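Local coordinates for protein alkaline phosphatase (Antarctic bacterium, PDB 2W5V) that probably hydrolyses phosphate monoesters at alkaline pH, using a cluster of two zinc ions and one magnesium ion in each subunit, at residues B[34-39]-B[289-294]; B[165-170]-B[211-216]. The protein carries 1 engineered substitution. All blocks are in the same frame, centred on the assembly; numbering follows the deposited sequence.

Interaction 1: B[34-39]-B[289-294]; sequences PKNVIL and KKDGNT
Asn293 O is gripped by two successive backbone N-H groups of the opposing segment. Lys35 N reaches it at 2.9 Å in a bent bond, its donor tilted from the carbonyl plane, while Asn36 N lies in that plane and makes a nearly straight one (3.1 Å, 170°). This double grip opens the parallel pairing of strands 36-42 and 294-299, neighbours in the large central sheet of the alkaline phosphatase fold, just where helix 267-291 hands over to the second strand. Asn36 and Thr294 form the first bridge, with both side chains on the same face of the sheet. There the amide of Asn36 sends ND2 to Thr294 OG1 at 3.1 Å, the hydroxyl lying close to the amide plane, and Asn36 OD1 accepts from Phe249 N on the other neighbouring strand, so the amide is held from two sides and its rotation is fixed. The helix end is tied in by Asp291, whose CG stands anti to the backbone N (chi1 -179°) and is thereby carried toward the Asn36 amide. Its OD2 takes the N-H of Asn293, closing an Asx turn around Gly292, a residue of positive phi, and also accepts the Thr294 hydroxyl proton at 2.6 Å; these two donors come from opposite faces of the carboxylate. A water bridges Asp291 OD1 and Asn36 ND2. Lys35 packs CB against CB of Asn293, and its ammonium continues to Asn246 O. The methyl Thr294 CG2 touches Ile38 CD1 at 3.8 Å.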
loop_
_atom_site.group_PDB
_atom_site.type_symbol
_atom_site.label_atom_id
_atom_site.label_comp_id
_atom_site.label_asym_id
_atom_site.label_seq_id
_atom_site.Cartn_x
_atom_site.Cartn_y
_atom_site.Cartn_z
ATOM N N PRO B 34 25.503 2.758 1.456
ATOM C CA PRO B 34 25.293 4.204 1.313
ATOM C C PRO B 34 26.194 4.977 2.259
ATOM O O PRO B 34 26.391 4.546 3.395
ATOM C CB PRO B 34 23.840 4.408 1.759
ATOM C CG PRO B 34 23.389 3.112 2.363
ATOM C CD PRO B 34 24.505 2.124 2.330
ATOM N N LYS B 35 26.723 6.102 1.799
ATOM C CA LYS B 35 27.471 7.004 2.669
ATOM C C LYS B 35 26.513 7.893 3.454
ATOM O O LYS B 35 26.702 8.134 4.651
ATOM C CB LYS B 35 28.412 7.864 1.831
ATOM C CG LYS B 35 29.085 9.009 2.592
ATOM C CD LYS B 35 30.038 9.777 1.672
ATOM C CE LYS B 35 30.796 10.860 2.420
ATOM N NZ LYS B 35 31.904 11.435 1.606
ATOM N N ASN B 36 25.477 8.366 2.769
ATOM C CA ASN B 36 24.482 9.264 3.343
ATOM C C ASN B 36 23.102 8.624 3.394
ATOM O O ASN B 36 22.787 7.740 2.599
ATOM C CB ASN B 36 24.382 10.535 2.500
ATOM C CG ASN B 36 25.732 11.144 2.194
ATOM O OD1 ASN B 36 26.490 11.476 3.098
ATOM N ND2 ASN B 36 26.031 11.313 0.908
ATOM N N VAL B 37 22.269 9.102 4.311
ATOM C CA VAL B 37 20.896 8.632 4.417
ATOM C C VAL B 37 19.955 9.826 4.593
ATOM O O VAL B 37 20.206 10.712 5.411
ATOM C CB VAL B 37 20.717 7.702 5.619
ATOM C CG1 VAL B 37 19.263 7.261 5.725
ATOM C CG2 VAL B 37 21.629 6.496 5.501
ATOM N N ILE B 38 18.895 9.862 3.796
ATOM C CA ILE B 38 17.833 10.839 3.980
ATOM C C ILE B 38 16.542 10.079 4.261
ATOM O O ILE B 38 16.113 9.259 3.455
ATOM C CB ILE B 38 17.650 11.711 2.734
ATOM C CG1 ILE B 38 18.951 12.462 2.410
ATOM C CG2 ILE B 38 16.488 12.673 2.940
ATOM C CD1 ILE B 38 18.972 13.080 1.020
ATOM N N LEU B 39 15.946 10.326 5.421
ATOM C CA LEU B 39 14.704 9.669 5.798
ATOM C C LEU B 39 13.561 10.685 5.791
ATOM O O LEU B 39 13.551 11.621 6.585
ATOM C CB LEU B 39 14.853 9.042 7.183
ATOM C CG LEU B 39 13.563 8.488 7.770
ATOM C CD1 LEU B 39 12.991 7.389 6.872
ATOM C CD2 LEU B 39 13.821 7.974 9.172
ATOM N N LYS B 289 20.466 11.021 -6.963
ATOM C CA LYS B 289 20.818 10.535 -8.296
ATOM C C LYS B 289 22.112 11.174 -8.792
ATOM O O LYS B 289 22.941 10.516 -9.428
ATOM C CB LYS B 289 19.657 10.757 -9.267
ATOM C CG LYS B 289 18.498 9.793 -8.992
ATOM C CD LYS B 289 17.439 9.764 -10.096
ATOM C CE LYS B 289 16.490 8.580 -9.885
ATOM N NZ LYS B 289 15.404 8.484 -10.912
ATOM N N LYS B 290 22.293 12.452 -8.477
ATOM C CA LYS B 290 23.529 13.159 -8.786
ATOM C C LYS B 290 24.696 12.619 -7.947
ATOM O O LYS B 290 25.779 12.367 -8.467
ATOM C CB LYS B 290 23.364 14.658 -8.514
ATOM C CG LYS B 290 24.413 15.529 -9.172
ATOM C CD LYS B 290 25.032 16.500 -8.174
ATOM C CE LYS B 290 23.980 17.173 -7.304
ATOM N NZ LYS B 290 24.601 18.056 -6.274
ATOM N N ASP B 291 24.453 12.439 -6.649
ATOM C CA ASP B 291 25.474 12.017 -5.686
ATOM C C ASP B 291 25.924 10.562 -5.869
ATOM O O ASP B 291 27.125 10.268 -5.860
ATOM C CB ASP B 291 24.949 12.224 -4.255
ATOM C CG ASP B 291 25.962 11.828 -3.188
ATOM O OD1 ASP B 291 26.976 12.539 -3.017
ATOM O OD2 ASP B 291 25.721 10.817 -2.494
ATOM N N GLY B 292 24.957 9.660 -6.003
ATOM C CA GLY B 292 25.237 8.248 -6.203
ATOM C C GLY B 292 25.612 7.459 -4.955
ATOM O O GLY B 292 25.756 6.238 -5.015
ATOM N N ASN B 293 25.759 8.154 -3.828
ATOM C CA ASN B 293 26.183 7.538 -2.570
ATOM C C ASN B 293 25.163 7.755 -1.466
ATOM O O ASN B 293 25.494 7.664 -0.281
ATOM C CB ASN B 293 27.521 8.123 -2.108
ATOM C CG ASN B 293 28.666 7.767 -3.029
ATOM O OD1 ASN B 293 28.831 6.608 -3.409
ATOM N ND2 ASN B 293 29.472 8.764 -3.388
ATOM N N THR B 294 23.927 8.052 -1.853
ATOM C CA THR B 294 22.905 8.442 -0.885
ATOM C C THR B 294 21.673 7.547 -0.948
ATOM O O THR B 294 21.108 7.310 -2.024
ATOM C CB THR B 294 22.463 9.906 -1.113
ATOM O OG1 THR B 294 23.596 10.773 -0.978
ATOM C CG2 THR B 294 21.385 10.319 -0.114
HETATM O O HOH W 1 28.347 11.849 -0.972
#

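Interaction 2: B[165-170]-B[211-216]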
loop_
_atom_site.group_PDB
_atom_site.type_symbol
_atom_site.label_atom_id
_atom_site.label_comp_id
_atom_site.label_asym_id
_atom_site.label_seq_id
_atom_site.Cartn_x
_atom_site.Cartn_y
_atom_site.Cartn_z
ATOM N N PHE B 165 22.159 20.471 12.506
ATOM C CA PHE B 165 21.261 21.325 11.731
ATOM C C PHE B 165 19.804 21.045 12.095
ATOM O O PHE B 165 19.422 19.894 12.285
ATOM C CB PHE B 165 21.473 21.051 10.237
ATOM C CG PHE B 165 20.635 21.911 9.320
ATOM C CD1 PHE B 165 21.172 23.044 8.725
ATOM C CD2 PHE B 165 19.322 21.570 9.032
ATOM C CE1 PHE B 165 20.407 23.829 7.865
ATOM C CE2 PHE B 165 18.547 22.352 8.175
ATOM C CZ PHE B 165 19.091 23.479 7.591
ATOM N N PHE B 166 18.982 22.085 12.173
ATOM C CA PHE B 166 17.538 21.857 12.238
ATOM C C PHE B 166 16.772 23.041 11.677
ATOM O O PHE B 166 17.293 24.156 11.611
ATOM C CB PHE B 166 17.072 21.511 13.665
ATOM C CG PHE B 166 17.156 22.663 14.640
ATOM C CD1 PHE B 166 16.126 23.591 14.730
ATOM C CD2 PHE B 166 18.256 22.807 15.470
ATOM C CE1 PHE B 166 16.199 24.651 15.629
ATOM C CE2 PHE B 166 18.335 23.860 16.369
ATOM C CZ PHE B 166 17.301 24.783 16.449
ATOM N N ALA B 167 15.537 22.786 11.260
ATOM C CA ALA B 167 14.664 23.836 10.755
ATOM C C ALA B 167 13.217 23.449 11.000
ATOM O O ALA B 167 12.789 22.349 10.640
ATOM C CB ALA B 167 14.907 24.061 9.272
ATOM N N GLY B 168 12.469 24.349 11.626
ATOM C CA GLY B 168 11.064 24.106 11.886
ATOM C C GLY B 168 10.414 25.274 12.590
ATOM O O GLY B 168 10.980 26.367 12.634
ATOM N N GLY B 169 9.216 25.054 13.125
ATOM C CA GLY B 169 8.583 26.042 13.982
ATOM C C GLY B 169 8.949 25.791 15.436
ATOM O O GLY B 169 9.905 25.064 15.725
ATOM N N GLY B 170 8.197 26.398 16.350
ATOM C CA GLY B 170 8.350 26.135 17.771
ATOM C C GLY B 170 9.174 27.134 18.562
ATOM O O GLY B 170 9.670 26.812 19.641
ATOM N N MET B 211 23.640 24.974 12.713
ATOM C CA MET B 211 22.663 25.958 12.275
ATOM C C MET B 211 21.253 25.551 12.665
ATOM O O MET B 211 20.846 24.410 12.448
ATOM C CB MET B 211 22.759 26.145 10.761
ATOM C CG MET B 211 21.951 27.318 10.250
ATOM S SD MET B 211 22.643 28.860 10.853
ATOM C CE MET B 211 21.220 29.943 10.760
ATOM N N GLY B 212 20.506 26.488 13.235
ATOM C CA GLY B 212 19.129 26.227 13.619
ATOM C C GLY B 212 18.188 27.302 13.099
ATOM O O GLY B 212 18.451 28.497 13.248
ATOM N N PHE B 213 17.091 26.879 12.475
ATOM C CA PHE B 213 16.074 27.808 11.989
ATOM C C PHE B 213 14.768 27.600 12.755
ATOM O O PHE B 213 14.164 26.520 12.687
ATOM C CB PHE B 213 15.810 27.594 10.495
ATOM C CG PHE B 213 16.949 28.004 9.599
ATOM C CD1 PHE B 213 17.033 29.301 9.108
ATOM C CD2 PHE B 213 17.913 27.081 9.214
ATOM C CE1 PHE B 213 18.072 29.679 8.261
ATOM C CE2 PHE B 213 18.956 27.449 8.373
ATOM C CZ PHE B 213 19.036 28.751 7.894
ATOM N N LEU B 214 14.344 28.629 13.485
ATOM C CA LEU B 214 13.073 28.606 14.211
ATOM C C LEU B 214 12.157 29.671 13.616
ATOM O O LEU B 214 12.169 30.819 14.054
ATOM C CB LEU B 214 13.306 28.853 15.714
ATOM C CG LEU B 214 14.009 27.714 16.466
ATOM C CD1 LEU B 214 14.498 28.167 17.843
ATOM C CD2 LEU B 214 13.092 26.488 16.585
ATOM N N LEU B 215 11.361 29.276 12.621
ATOM C CA LEU B 215 10.714 30.235 11.723
ATOM C C LEU B 215 9.231 30.490 11.993
ATOM O O LEU B 215 8.536 31.090 11.171
ATOM C CB LEU B 215 10.920 29.799 10.268
ATOM C CG LEU B 215 12.384 29.625 9.865
ATOM C CD1 LEU B 215 12.496 29.192 8.415
ATOM C CD2 LEU B 215 13.162 30.930 10.120
ATOM N N ALA B 216 8.754 30.042 13.145
ATOM C CA ALA B 216 7.370 30.260 13.543
ATOM C C ALA B 216 7.278 30.072 15.044
ATOM O O ALA B 216 8.099 29.374 15.626
ATOM C CB ALA B 216 6.442 29.282 12.828
#
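The ring of Phe166 lies with one face over Gly212, whose CA sits 3.7 Å from the ring centroid, a CH-pi contact with backbone rather than side chain. At the ring's edge Leu214 closes in, CD2 being 3.7 Å from Phe166 CE1. Chi1 of Phe166 (69°) puts CG between the backbone N and the carbonyl carbon, and the ring beyond it covers Gly212 CA. A CB at Gly212 would clash with Phe166 CZ, so glycine fits here. An alanine in place of Phe166 would probably leave Gly212 CA without its aromatic cover and open a gap beside Leu214. On the other side of the sheet, Phe213 carries the Met211 methyl CE over one face, offset toward the rim, and meets Phe165 CE1 at its edge; the two rings are oblique, planes 54° apart, with Phe165 CE1 3.9 Å from Phe213 CE2. On the same face of the sheet, Ala167 CB packs on Phe213 CB.

Strand segments 165-169 and 211-214 run parallel, 3° apart, and are laced by a regular ladder: Phe166 N to Met211 O, Phe213 N to Phe166 O, Gly168 N to Phe213 O and Leu215 N to Gly168 O, the last at 2.9 Å. Past it, Gly170 N makes a weak bond to Ala216 O. At Gly170 a CB would run into the preceding carbonyl O. Leu214 CD2 lies 3.6 Å from Gly169 O.

Strand 124-129 bonds the far edge of 165-169, and strand 192-195 flanks 210-214. Helix 230-242 packs on the face of Phe165 and Phe213, whereas Phe192 and Ile194 meet the Phe166 ring.

Interactions 1 and 2 belong to the same central sheet, their centres 24 Å apart and their nearest atoms about 11 Å apart without touching. Strands 124-129 and 249-255 separate the two pairs, and in sequence interaction 2 falls entirely between the segments of interaction 1. Strand 249-255, beside 36-42, carries Glu254, a ligand of the bound magnesium. The side chain of Ile38 is about 11 Å from that of Glu254. Interaction 2 comes near the metal centre in space: Gly168 is about 9 Å from the Glu254 side chain and about 12 Å from a magnesium ion, and Gly170 comes within about 8 Å of Asp135, the engineered residue. Strand 36-42 leads on to Asp43, which binds both magnesium and zinc.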